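Side-chain contacts in beta-lactamase Mb2281c (Mycobacterium bovis, PDB 3I7J), which probably acts as a serine hydrolase of the beta-lactamase and penicillin-binding-protein family: residues Gly8-Pro13 against Leu257-Ala262; Pro212-Glu217 against Gly225-Ser230; Phe233-Pro238 against Ala262-Val267. All blocks are in the same frame, centred on the assembly; numbering follows the deposited sequence.

Interaction 1 (Gly8-Pro13 against Leu257-Ala262); sequences GGWPVP and LDLWPA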
ATOM      1  N   GLY A   8      22.897  -5.461  -3.525  1.00 21.78           N
ATOM      2  CA  GLY A   8      24.207  -5.436  -2.898  1.00 17.13           C
ATOM      3  C   GLY A   8      24.997  -4.187  -3.236  1.00 22.62           C
ATOM      4  O   GLY A   8      25.896  -3.797  -2.495  1.00 21.23           O
ATOM      5  N   GLY A   9      24.660  -3.554  -4.356  1.00 17.77           N
ATOM      6  CA  GLY A   9      25.366  -2.351  -4.754  1.00 16.99           C
ATOM      7  C   GLY A   9      24.614  -1.081  -4.416  1.00 23.91           C
ATOM      8  O   GLY A   9      25.046   0.011  -4.780  1.00 20.96           O
ATOM      9  N   TRP A  10      23.486  -1.212  -3.720  1.00 25.27           N
ATOM     10  CA  TRP A  10      22.691  -0.043  -3.343  1.00 21.95           C
ATOM     11  C   TRP A  10      23.319   0.725  -2.194  1.00 18.90           C
ATOM     12  O   TRP A  10      23.878   0.137  -1.268  1.00 22.08           O
ATOM     13  CB  TRP A  10      21.272  -0.462  -2.943  1.00 25.82           C
ATOM     14  CG  TRP A  10      20.335  -0.660  -4.097  1.00 20.27           C
ATOM     15  CD1 TRP A  10      20.673  -0.936  -5.391  1.00 21.83           C
ATOM     16  CD2 TRP A  10      18.903  -0.665  -4.046  1.00 22.75           C
ATOM     17  NE1 TRP A  10      19.543  -1.116  -6.148  1.00 20.37           N
ATOM     18  CE2 TRP A  10      18.441  -0.956  -5.348  1.00 23.14           C
ATOM     19  CE3 TRP A  10      17.964  -0.453  -3.025  1.00 13.88           C
ATOM     20  CZ2 TRP A  10      17.076  -1.047  -5.659  1.00 23.75           C
ATOM     21  CZ3 TRP A  10      16.610  -0.542  -3.334  1.00 19.56           C
ATOM     22  CH2 TRP A  10      16.179  -0.836  -4.641  1.00 16.66           C
ATOM     23  N   PRO A  11      23.239   2.059  -2.246  1.00 16.18           N
ATOM     24  CA  PRO A  11      23.800   2.914  -1.201  1.00 16.26           C
ATOM     25  C   PRO A  11      22.883   2.993   0.019  1.00 19.42           C
ATOM     26  O   PRO A  11      22.412   4.069   0.383  1.00 19.34           O
ATOM     27  CB  PRO A  11      23.943   4.257  -1.908  1.00 15.22           C
ATOM     28  CG  PRO A  11      22.748   4.265  -2.808  1.00 20.28           C
ATOM     29  CD  PRO A  11      22.773   2.867  -3.389  1.00 12.40           C
ATOM     30  N   VAL A  12      22.634   1.848   0.646  1.00 18.13           N
ATOM     31  CA  VAL A  12      21.776   1.779   1.823  1.00 21.53           C
ATOM     32  C   VAL A  12      22.455   0.923   2.898  1.00 22.22           C
ATOM     33  O   VAL A  12      23.213   0.016   2.582  1.00 28.62           O
ATOM     34  CB  VAL A  12      20.415   1.138   1.474  1.00 19.26           C
ATOM     35  CG1 VAL A  12      19.769   1.890   0.325  1.00 13.58           C
ATOM     36  CG2 VAL A  12      20.616  -0.328   1.113  1.00 14.00           C
ATOM     37  N   PRO A  13      22.184   1.202   4.183  1.00 21.12           N
ATOM     38  CA  PRO A  13      22.775   0.451   5.300  1.00 16.57           C
ATOM     39  C   PRO A  13      22.382  -1.028   5.291  1.00 25.02           C
ATOM     40  O   PRO A  13      23.120  -1.880   5.785  1.00 19.05           O
ATOM     41  CB  PRO A  13      22.239   1.184   6.529  1.00 21.70           C
ATOM     42  CG  PRO A  13      22.044   2.592   6.031  1.00 17.85           C
ATOM     43  CD  PRO A  13      21.404   2.350   4.682  1.00 20.95           C
ATOM     44  N   LEU A 257      15.380   7.316  -6.882  1.00 15.31           N
ATOM     45  CA  LEU A 257      14.696   7.745  -8.102  1.00 14.74           C
ATOM     46  C   LEU A 257      14.964   6.910  -9.358  1.00 13.28           C
ATOM     47  O   LEU A 257      14.051   6.676 -10.149  1.00 15.78           O
ATOM     48  CB  LEU A 257      14.994   9.226  -8.372  1.00 21.75           C
ATOM     49  CG  LEU A 257      14.509  10.211  -7.290  1.00 25.16           C
ATOM     50  CD1 LEU A 257      14.713  11.650  -7.774  1.00 16.09           C
ATOM     51  CD2 LEU A 257      13.031   9.971  -6.998  1.00 21.33           C
ATOM     52  N   ASP A 258      16.196   6.452  -9.554  1.00 15.48           N
ATOM     53  CA  ASP A 258      16.481   5.637 -10.729  1.00 14.55           C
ATOM     54  C   ASP A 258      16.589   4.152 -10.393  1.00 17.11           C
ATOM     55  O   ASP A 258      16.237   3.292 -11.206  1.00 19.85           O
ATOM     56  CB  ASP A 258      17.764   6.109 -11.416  1.00 19.24           C
ATOM     57  CG  ASP A 258      17.605   7.477 -12.061  1.00 24.01           C
ATOM     58  OD1 ASP A 258      16.594   7.696 -12.761  1.00 33.16           O
ATOM     59  OD2 ASP A 258      18.487   8.337 -11.875  1.00 32.33           O
ATOM     60  N   LEU A 259      17.060   3.849  -9.189  1.00 15.81           N
ATOM     61  CA  LEU A 259      17.214   2.460  -8.772  1.00 20.10           C
ATOM     62  C   LEU A 259      15.902   1.697  -8.654  1.00 17.16           C
ATOM     63  O   LEU A 259      15.793   0.555  -9.116  1.00 21.55           O
ATOM     64  CB  LEU A 259      17.963   2.380  -7.440  1.00 11.01           C
ATOM     65  CG  LEU A 259      19.390   2.926  -7.401  1.00 17.49           C
ATOM     66  CD1 LEU A 259      19.995   2.654  -6.031  1.00 13.15           C
ATOM     67  CD2 LEU A 259      20.231   2.263  -8.487  1.00 19.67           C
ATOM     68  N   TRP A 260      14.900   2.308  -8.036  1.00 19.49           N
ATOM     69  CA  TRP A 260      13.628   1.616  -7.876  1.00 17.39           C
ATOM     70  C   TRP A 260      13.012   1.188  -9.201  1.00  9.79           C
ATOM     71  O   TRP A 260      12.619   0.042  -9.358  1.00  9.75           O
ATOM     72  CB  TRP A 260      12.672   2.477  -7.045  1.00 11.35           C
ATOM     73  CG  TRP A 260      13.024   2.432  -5.576  1.00 17.96           C
ATOM     74  CD1 TRP A 260      14.139   1.868  -5.013  1.00 13.06           C
ATOM     75  CD2 TRP A 260      12.240   2.937  -4.491  1.00 14.14           C
ATOM     76  NE1 TRP A 260      14.089   1.988  -3.642  1.00 18.62           N
ATOM     77  CE2 TRP A 260      12.932   2.635  -3.296  1.00 13.77           C
ATOM     78  CE3 TRP A 260      11.016   3.609  -4.410  1.00 16.11           C
ATOM     79  CZ2 TRP A 260      12.438   2.987  -2.036  1.00 14.41           C
ATOM     80  CZ3 TRP A 260      10.524   3.961  -3.156  1.00 16.38           C
ATOM     81  CH2 TRP A 260      11.232   3.645  -1.988  1.00 11.44           C
ATOM     82  N   PRO A 261      12.932   2.101 -10.176  1.00 15.40           N
ATOM     83  CA  PRO A 261      12.354   1.737 -11.475  1.00 16.19           C
ATOM     84  C   PRO A 261      13.211   0.674 -12.181  1.00 16.25           C
ATOM     85  O   PRO A 261      12.690  -0.240 -12.824  1.00 14.04           O
ATOM     86  CB  PRO A 261      12.349   3.065 -12.233  1.00 15.49           C
ATOM     87  CG  PRO A 261      12.212   4.082 -11.127  1.00 16.28           C
ATOM     88  CD  PRO A 261      13.166   3.554 -10.095  1.00 12.94           C
ATOM     89  N   ALA A 262      14.527   0.797 -12.043  1.00  9.64           N
ATOM     90  CA  ALA A 262      15.452  -0.135 -12.669  1.00 13.68           C
ATOM     91  C   ALA A 262      15.305  -1.557 -12.154  1.00 15.04           C
ATOM     92  O   ALA A 262      15.289  -2.504 -12.942  1.00 12.37           O
ATOM     93  CB  ALA A 262      16.897   0.342 -12.470  1.00 14.50           C
TER
HETATM   94  O   HOH W   1      18.470  -0.826  -9.210  1.00 22.38           O
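Trp-10 and Leu-259 form an apolar CH-pi contact, reinforced by a second tryptophan. It joins the loop before strand 15-21 to the start of the C-terminal helix 256-271. Leu-259 CD1 sits over one face of the Trp-10 indole, 3.7 Å from the centroid of the five-membered ring and only 8° off its normal. The same methyl lies 3.8 Å from Pro-11 CD. Leu-259 has CG anti to its carbonyl carbon (chi1 -62°), and the extended chain beyond lays CD1 over the indole.

The far end of Trp-10 meets Trp-260. Trp-10 CH2 comes within 3.4 Å of Trp-260 CD1. The six-membered ring of Trp-10 and the five-membered ring of Trp-260 lie 30° from parallel, with centroids 5.3 Å apart and little overlap. A water links the polar atoms: it accepts from Trp-10 NE1 at 3.3 Å and donates to Leu-259 O at 3.0 Å.

Trp-10 also touches Val-246 and Thr-248 of strand 242-248, and Pro-11 O is hydrogen-bonded by Arg-250. The arrangement is apolar and aromatic packing between an N-terminal loop and the C-terminal helix, which lies against the antiparallel sheet, consistent with the serine beta-lactamase fold.

Interaction 2 (Pro212-Glu217 against Gly225-Ser230); sequences PHWTGE and GHFGQS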
ATOM      1  N   PRO A 212       7.320  11.167 -13.338  1.00 15.15           N
ATOM      2  CA  PRO A 212       8.135  10.005 -12.975  1.00 14.84           C
ATOM      3  C   PRO A 212       7.387   9.192 -11.918  1.00 19.48           C
ATOM      4  O   PRO A 212       6.409   9.675 -11.349  1.00 17.56           O
ATOM      5  CB  PRO A 212       9.408  10.642 -12.439  1.00 10.68           C
ATOM      6  CG  PRO A 212       8.889  11.861 -11.756  1.00 13.37           C
ATOM      7  CD  PRO A 212       7.867  12.398 -12.744  1.00 14.19           C
ATOM      8  N   HIS A 213       7.840   7.967 -11.655  1.00 17.79           N
ATOM      9  CA  HIS A 213       7.176   7.104 -10.673  1.00 19.19           C
ATOM     10  C   HIS A 213       8.181   6.173 -10.004  1.00 20.77           C
ATOM     11  O   HIS A 213       9.323   6.068 -10.448  1.00 17.71           O
ATOM     12  CB  HIS A 213       6.088   6.268 -11.364  1.00  7.06           C
ATOM     13  CG  HIS A 213       5.054   5.722 -10.425  1.00 20.03           C
ATOM     14  ND1 HIS A 213       4.207   6.535  -9.705  1.00 18.62           N
ATOM     15  CD2 HIS A 213       4.735   4.450 -10.085  1.00  8.07           C
ATOM     16  CE1 HIS A 213       3.409   5.787  -8.963  1.00 15.28           C
ATOM     17  NE2 HIS A 213       3.708   4.520  -9.174  1.00 14.89           N
ATOM     18  N   TRP A 214       7.764   5.497  -8.937  1.00 20.57           N
ATOM     19  CA  TRP A 214       8.663   4.583  -8.244  1.00 11.42           C
ATOM     20  C   TRP A 214       8.685   3.197  -8.881  1.00 13.86           C
ATOM     21  O   TRP A 214       9.640   2.445  -8.683  1.00 18.99           O
ATOM     22  CB  TRP A 214       8.303   4.483  -6.755  1.00 13.36           C
ATOM     23  CG  TRP A 214       6.842   4.273  -6.470  1.00  4.34           C
ATOM     24  CD1 TRP A 214       5.859   5.224  -6.446  1.00  5.61           C
ATOM     25  CD2 TRP A 214       6.205   3.027  -6.168  1.00  6.62           C
ATOM     26  NE1 TRP A 214       4.646   4.641  -6.146  1.00  6.34           N
ATOM     27  CE2 TRP A 214       4.831   3.295  -5.973  1.00  5.03           C
ATOM     28  CE3 TRP A 214       6.663   1.705  -6.048  1.00  7.03           C
ATOM     29  CZ2 TRP A 214       3.910   2.292  -5.659  1.00  8.15           C
ATOM     30  CZ3 TRP A 214       5.746   0.708  -5.737  1.00  6.97           C
ATOM     31  CH2 TRP A 214       4.384   1.009  -5.547  1.00 11.18           C
ATOM     32  N   THR A 215       7.647   2.852  -9.646  1.00 11.14           N
ATOM     33  CA  THR A 215       7.612   1.548 -10.311  1.00 10.15           C
ATOM     34  C   THR A 215       8.446   1.590 -11.600  1.00 18.06           C
ATOM     35  O   THR A 215       9.036   2.620 -11.939  1.00 13.60           O
ATOM     36  CB  THR A 215       6.161   1.106 -10.664  1.00  9.34           C
ATOM     37  OG1 THR A 215       5.548   2.080 -11.520  1.00 10.97           O
ATOM     38  CG2 THR A 215       5.329   0.948  -9.403  1.00  9.27           C
ATOM     39  N   GLY A 216       8.509   0.467 -12.310  1.00 16.24           N
ATOM     40  CA  GLY A 216       9.293   0.424 -13.532  1.00 16.44           C
ATOM     41  C   GLY A 216       8.546   0.962 -14.737  1.00 18.19           C
ATOM     42  O   GLY A 216       7.320   1.082 -14.709  1.00 14.27           O
ATOM     43  N   GLU A 217       9.280   1.293 -15.796  1.00 17.72           N
ATOM     44  CA  GLU A 217       8.669   1.812 -17.014  1.00 16.72           C
ATOM     45  C   GLU A 217       7.872   0.728 -17.706  1.00 13.13           C
ATOM     46  O   GLU A 217       7.048   1.014 -18.571  1.00 16.58           O
ATOM     47  CB  GLU A 217       9.730   2.328 -17.983  1.00 15.13           C
ATOM     48  CG  GLU A 217      10.412   3.602 -17.547  1.00 35.15           C
ATOM     49  CD  GLU A 217      11.232   4.216 -18.668  1.00 43.92           C
ATOM     50  OE1 GLU A 217      12.063   3.491 -19.259  1.00 37.72           O
ATOM     51  OE2 GLU A 217      11.046   5.422 -18.955  1.00 51.84           O
ATOM     52  N   GLY A 225      -0.104  -0.697  -5.342  1.00  6.02           N
ATOM     53  CA  GLY A 225       0.709  -0.979  -4.174  1.00  6.09           C
ATOM     54  C   GLY A 225       0.970   0.283  -3.373  1.00 12.33           C
ATOM     55  O   GLY A 225       0.056   1.076  -3.149  1.00 15.20           O
ATOM     56  N   HIS A 226       2.212   0.492  -2.953  1.00 11.21           N
ATOM     57  CA  HIS A 226       2.526   1.672  -2.161  1.00  7.47           C
ATOM     58  C   HIS A 226       4.014   1.705  -1.837  1.00  9.58           C
ATOM     59  O   HIS A 226       4.667   0.663  -1.800  1.00  6.24           O
ATOM     60  CB  HIS A 226       1.737   1.610  -0.844  1.00 12.49           C
ATOM     61  CG  HIS A 226       1.069   2.896  -0.457  1.00 10.14           C
ATOM     62  ND1 HIS A 226       1.774   4.010  -0.060  1.00  7.05           N
ATOM     63  CD2 HIS A 226      -0.242   3.228  -0.364  1.00 10.69           C
ATOM     64  CE1 HIS A 226       0.929   4.973   0.263  1.00 10.38           C
ATOM     65  NE2 HIS A 226      -0.301   4.526   0.088  1.00  8.96           N
ATOM     66  N   PHE A 227       4.561   2.900  -1.630  1.00 15.53           N
ATOM     67  CA  PHE A 227       5.958   3.000  -1.214  1.00 12.91           C
ATOM     68  C   PHE A 227       5.915   3.845   0.045  1.00 10.15           C
ATOM     69  O   PHE A 227       4.874   4.420   0.370  1.00 10.82           O
ATOM     70  CB  PHE A 227       6.866   3.615  -2.300  1.00  8.57           C
ATOM     71  CG  PHE A 227       6.822   5.115  -2.387  1.00 10.59           C
ATOM     72  CD1 PHE A 227       5.791   5.758  -3.063  1.00 11.92           C
ATOM     73  CD2 PHE A 227       7.838   5.886  -1.820  1.00 17.54           C
ATOM     74  CE1 PHE A 227       5.767   7.148  -3.179  1.00 11.07           C
ATOM     75  CE2 PHE A 227       7.829   7.275  -1.929  1.00 21.87           C
ATOM     76  CZ  PHE A 227       6.789   7.909  -2.611  1.00 16.48           C
ATOM     77  N   GLY A 228       7.017   3.879   0.782  1.00 11.97           N
ATOM     78  CA  GLY A 228       7.054   4.653   2.011  1.00 13.55           C
ATOM     79  C   GLY A 228       8.314   5.483   2.099  1.00 13.99           C
ATOM     80  O   GLY A 228       9.308   5.172   1.441  1.00 12.68           O
ATOM     81  N   GLN A 229       8.275   6.535   2.911  1.00 13.91           N
ATOM     82  CA  GLN A 229       9.419   7.424   3.076  1.00 16.23           C
ATOM     83  C   GLN A 229      10.568   6.756   3.821  1.00 14.32           C
ATOM     84  O   GLN A 229      11.656   7.324   3.923  1.00 21.48           O
ATOM     85  CB  GLN A 229       9.003   8.699   3.822  1.00 19.99           C
ATOM     86  CG  GLN A 229       8.038   9.610   3.057  1.00 33.54           C
ATOM     87  CD  GLN A 229       8.644  10.185   1.784  1.00 32.82           C
ATOM     88  OE1 GLN A 229       9.746  10.741   1.804  1.00 37.33           O
ATOM     89  NE2 GLN A 229       7.923  10.065   0.676  1.00 16.86           N
ATOM     90  N   SER A 230      10.327   5.561   4.350  1.00 10.89           N
ATOM     91  CA  SER A 230      11.371   4.827   5.064  1.00 15.99           C
ATOM     92  C   SER A 230      12.229   4.050   4.075  1.00 15.98           C
ATOM     93  O   SER A 230      13.112   3.293   4.471  1.00 11.60           O
ATOM     94  CB  SER A 230      10.756   3.857   6.073  1.00 15.70           C
ATOM     95  OG  SER A 230      10.280   4.553   7.210  1.00 26.35           O
TER
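Trp-214 and Phe-227 both hold CG between the backbone N and the carbonyl carbon, with chi1 48° and 80°. In these crowded positions both side chains reach toward the other segment, and the rings meet between a loop and strand 224-228. The indole presents a face to the phenylalanine. Phe-227 CB lies over that face, 4.1 Å from the centroid of the five-membered ring, in a CH-pi contact. Phe-227 CD1 reaches Trp-214 CD1 at 3.4 Å. The ring planes are inclined at 41°, an oblique meeting.

The six-membered end of the indole runs along the strand backbone. Trp-214 CH2 is 3.4 Å from His-226 N and 4.1 Å from Gly-225 C. Gly-225 sits at backbone angles that favour glycine by themselves, and the indole rests close to its main chain. The other face of the indole carries Thr-215 CG2. Trp-214 NE1 is hydrogen-bonded to Glu-205 OE1, which helps to set the rotation of the buried ring.

His-226 points its CB away from the loop. Its ND1 donates a nearly straight bond of 3.2 Å to Phe-227 O, with the acceptor in the imidazole plane. The side chain lies on the face of the strand that touches Ser-40 and Lys-43, the serine and lysine of an SxxK-like pattern, and the bond to Phe-227 O helps to set the turn of the ring. Phe-227 faces the aromatic core, where it meets Phe-252 and Phe-233.

The two neighbours therefore serve different sides of one strand. The His-Phe-Gly sequence at 226-228 is consistent with the place of the Lys-Thr-Gly box in serine beta-lactamases, on the strand that borders the active-site cleft.

Interaction 3 (Phe233-Pro238 against Ala262-Val267); sequences FIWVDP and AISDAV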
ATOM      1  N   PHE A 233       8.905  -0.402  -0.445  1.00  9.70           N
ATOM      2  CA  PHE A 233       7.753  -0.346  -1.321  1.00 11.44           C
ATOM      3  C   PHE A 233       7.223  -1.725  -1.698  1.00 18.19           C
ATOM      4  O   PHE A 233       7.879  -2.750  -1.490  1.00 10.71           O
ATOM      5  CB  PHE A 233       8.079   0.439  -2.608  1.00 10.87           C
ATOM      6  CG  PHE A 233       8.967  -0.303  -3.591  1.00 14.94           C
ATOM      7  CD1 PHE A 233       8.486  -1.389  -4.325  1.00 11.12           C
ATOM      8  CD2 PHE A 233      10.278   0.112  -3.803  1.00 16.31           C
ATOM      9  CE1 PHE A 233       9.304  -2.048  -5.258  1.00 13.29           C
ATOM     10  CE2 PHE A 233      11.100  -0.538  -4.729  1.00 16.84           C
ATOM     11  CZ  PHE A 233      10.614  -1.618  -5.458  1.00 10.54           C
ATOM     12  N   ILE A 234       6.020  -1.736  -2.250  1.00 10.98           N
ATOM     13  CA  ILE A 234       5.417  -2.966  -2.701  1.00 11.27           C
ATOM     14  C   ILE A 234       4.513  -2.669  -3.882  1.00  8.21           C
ATOM     15  O   ILE A 234       3.712  -1.737  -3.850  1.00  8.32           O
ATOM     16  CB  ILE A 234       4.582  -3.654  -1.587  1.00 12.31           C
ATOM     17  CG1 ILE A 234       3.872  -4.889  -2.164  1.00 17.31           C
ATOM     18  CG2 ILE A 234       3.538  -2.686  -1.011  1.00  6.50           C
ATOM     19  CD1 ILE A 234       3.152  -5.738  -1.105  1.00 12.74           C
ATOM     20  N   TRP A 235       4.688  -3.430  -4.952  1.00  9.68           N
ATOM     21  CA  TRP A 235       3.818  -3.287  -6.097  1.00 12.63           C
ATOM     22  C   TRP A 235       3.435  -4.674  -6.561  1.00 13.05           C
ATOM     23  O   TRP A 235       4.182  -5.641  -6.386  1.00  7.10           O
ATOM     24  CB  TRP A 235       4.436  -2.444  -7.236  1.00  6.63           C
ATOM     25  CG  TRP A 235       5.733  -2.907  -7.860  1.00 12.65           C
ATOM     26  CD1 TRP A 235       6.934  -2.252  -7.812  1.00  8.30           C
ATOM     27  CD2 TRP A 235       5.931  -4.035  -8.722  1.00  6.75           C
ATOM     28  NE1 TRP A 235       7.859  -2.896  -8.596  1.00 14.07           N
ATOM     29  CE2 TRP A 235       7.272  -3.993  -9.167  1.00 10.81           C
ATOM     30  CE3 TRP A 235       5.105  -5.075  -9.169  1.00 12.35           C
ATOM     31  CZ2 TRP A 235       7.809  -4.957 -10.040  1.00 16.39           C
ATOM     32  CZ3 TRP A 235       5.637  -6.032 -10.033  1.00  9.04           C
ATOM     33  CH2 TRP A 235       6.974  -5.963 -10.460  1.00  9.89           C
ATOM     34  N   VAL A 236       2.234  -4.751  -7.113  1.00 13.81           N
ATOM     35  CA  VAL A 236       1.659  -5.987  -7.613  1.00  8.54           C
ATOM     36  C   VAL A 236       1.206  -5.633  -9.012  1.00 13.36           C
ATOM     37  O   VAL A 236       0.465  -4.674  -9.195  1.00 11.49           O
ATOM     38  CB  VAL A 236       0.426  -6.388  -6.773  1.00 11.21           C
ATOM     39  CG1 VAL A 236      -0.106  -7.741  -7.218  1.00  3.48           C
ATOM     40  CG2 VAL A 236       0.794  -6.405  -5.295  1.00 10.55           C
ATOM     41  N   ASP A 237       1.660  -6.384 -10.005  1.00  9.53           N
ATOM     42  CA  ASP A 237       1.271  -6.096 -11.376  1.00 12.86           C
ATOM     43  C   ASP A 237       0.349  -7.225 -11.835  1.00 12.59           C
ATOM     44  O   ASP A 237       0.809  -8.326 -12.108  1.00 18.90           O
ATOM     45  CB  ASP A 237       2.527  -6.021 -12.253  1.00 15.10           C
ATOM     46  CG  ASP A 237       2.236  -5.514 -13.645  1.00 15.47           C
ATOM     47  OD1 ASP A 237       1.175  -5.883 -14.195  1.00 15.63           O
ATOM     48  OD2 ASP A 237       3.076  -4.764 -14.196  1.00 12.02           O
ATOM     49  N   PRO A 238      -0.969  -6.967 -11.918  1.00 14.27           N
ATOM     50  CA  PRO A 238      -1.945  -7.980 -12.340  1.00 11.35           C
ATOM     51  C   PRO A 238      -1.754  -8.480 -13.768  1.00 14.83           C
ATOM     52  O   PRO A 238      -2.194  -9.577 -14.102  1.00 18.68           O
ATOM     53  CB  PRO A 238      -3.290  -7.269 -12.185  1.00 19.39           C
ATOM     54  CG  PRO A 238      -3.015  -6.172 -11.217  1.00 23.73           C
ATOM     55  CD  PRO A 238      -1.646  -5.696 -11.613  1.00 12.39           C
ATOM     56  N   ALA A 262      14.527   0.797 -12.043  1.00  9.64           N
ATOM     57  CA  ALA A 262      15.452  -0.135 -12.669  1.00 13.68           C
ATOM     58  C   ALA A 262      15.305  -1.557 -12.154  1.00 15.04           C
ATOM     59  O   ALA A 262      15.289  -2.504 -12.942  1.00 12.37           O
ATOM     60  CB  ALA A 262      16.897   0.342 -12.470  1.00 14.50           C
ATOM     61  N   ILE A 263      15.191  -1.724 -10.838  1.00 12.66           N
ATOM     62  CA  ILE A 263      15.055  -3.077 -10.305  1.00 13.97           C
ATOM     63  C   ILE A 263      13.685  -3.648 -10.666  1.00 11.54           C
ATOM     64  O   ILE A 263      13.529  -4.859 -10.835  1.00 18.89           O
ATOM     65  CB  ILE A 263      15.274  -3.122  -8.775  1.00 15.96           C
ATOM     66  CG1 ILE A 263      15.351  -4.580  -8.320  1.00 12.58           C
ATOM     67  CG2 ILE A 263      14.157  -2.386  -8.048  1.00 14.32           C
ATOM     68  CD1 ILE A 263      15.714  -4.729  -6.857  1.00 20.80           C
ATOM     69  N   SER A 264      12.702  -2.766 -10.814  1.00 16.29           N
ATOM     70  CA  SER A 264      11.356  -3.188 -11.173  1.00 12.59           C
ATOM     71  C   SER A 264      11.330  -3.763 -12.585  1.00 10.78           C
ATOM     72  O   SER A 264      10.775  -4.840 -12.815  1.00 15.14           O
ATOM     73  CB  SER A 264      10.387  -2.008 -11.069  1.00 15.74           C
ATOM     74  OG  SER A 264      10.233  -1.608  -9.718  1.00 13.20           O
ATOM     75  N   ASP A 265      11.937  -3.056 -13.533  1.00 12.19           N
ATOM     76  CA  ASP A 265      11.950  -3.546 -14.908  1.00 14.08           C
ATOM     77  C   ASP A 265      12.846  -4.773 -15.039  1.00 15.48           C
ATOM     78  O   ASP A 265      12.586  -5.649 -15.870  1.00 16.37           O
ATOM     79  CB  ASP A 265      12.382  -2.441 -15.876  1.00 17.21           C
ATOM     80  CG  ASP A 265      11.363  -1.310 -15.951  1.00 16.56           C
ATOM     81  OD1 ASP A 265      10.149  -1.602 -15.919  1.00 14.47           O
ATOM     82  OD2 ASP A 265      11.773  -0.137 -16.043  1.00 16.19           O
ATOM     83  N   ALA A 266      13.883  -4.846 -14.205  1.00 14.94           N
ATOM     84  CA  ALA A 266      14.780  -5.994 -14.220  1.00 13.96           C
ATOM     85  C   ALA A 266      13.988  -7.211 -13.744  1.00 15.27           C
ATOM     86  O   ALA A 266      14.067  -8.292 -14.332  1.00 15.34           O
ATOM     87  CB  ALA A 266      15.978  -5.747 -13.302  1.00 19.23           C
ATOM     88  N   VAL A 267      13.208  -7.024 -12.685  1.00  6.96           N
ATOM     89  CA  VAL A 267      12.393  -8.107 -12.155  1.00 10.53           C
ATOM     90  C   VAL A 267      11.316  -8.540 -13.162  1.00 10.94           C
ATOM     91  O   VAL A 267      11.089  -9.733 -13.350  1.00 14.85           O
ATOM     92  CB  VAL A 267      11.758  -7.702 -10.794  1.00 11.02           C
ATOM     93  CG1 VAL A 267      10.637  -8.656 -10.410  1.00  4.62           C
ATOM     94  CG2 VAL A 267      12.836  -7.740  -9.712  1.00 13.72           C
TER
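Strand 233-237 and helix 262-267 run roughly the same way, their axes 11.7 Å apart at the closest and crossing at -35°. The backbones come nearest at Trp-235 and Ser-264, whose CA atoms are 9.1 Å apart. Large side chains from the strand fill the layer between.

The main link is polar. Trp-235 NE1 donates to Ser-264 OG at 2.9 Å, with an N-H...O angle of 152°. The hydroxyl stands at the edge of the indole, somewhat tilted from its plane. Ser-264 CB follows the same edge, 4.0 Å from Trp-235 CZ2. Ser-264 carries OG beside its own backbone N (chi1 -67°). From there the hydroxyl also bonds to Trp-260 O, one turn earlier in the helix. It can therefore accept from the indole while it donates to the carbonyl. Two bonds grip this buried oxygen, and one of them holds the indole in its rotation.

Phe-233 points to the helix from two residues earlier in the strand. Its CZ is 4.3 Å from Ser-264 OG. Ile-263 CG2 approaches the edge of the phenyl ring at 4.5 Å from CZ, so this is a loose apolar touch.

Both strand side chains touch Leu-244 of the neighbouring strand 242-248. On the other side of the sheet Ile-234 and Val-236 reach Leu-163 of helix 153-164. The central antiparallel sheet thus lies between helices, as in the alpha/beta domain of serine beta-lactamases and penicillin-binding proteins.

The three contacts adjoin one another on the side of the sheet that helix 256-271 covers. Interactions 1 and 3 both use this helix and share Ala-262; their centres are about 13 Å apart. Trp-260 of interaction 1 packs CD2 on Phe-233 CD2 of interaction 3 at 3.5 Å, and its CZ3 on Phe-227 CD2 of interaction 2 at 3.6 Å. Interactions 2 and 3 lie closest, with centres about 9 Å apart, on adjacent strands. Glu-217 N is also 2.9 Å from Asp-265 OD2, a probable hydrogen bond between loop and helix. Of the three, interaction 2 reaches the probable active site, through His-226 beside Ser-40 and Lys-43.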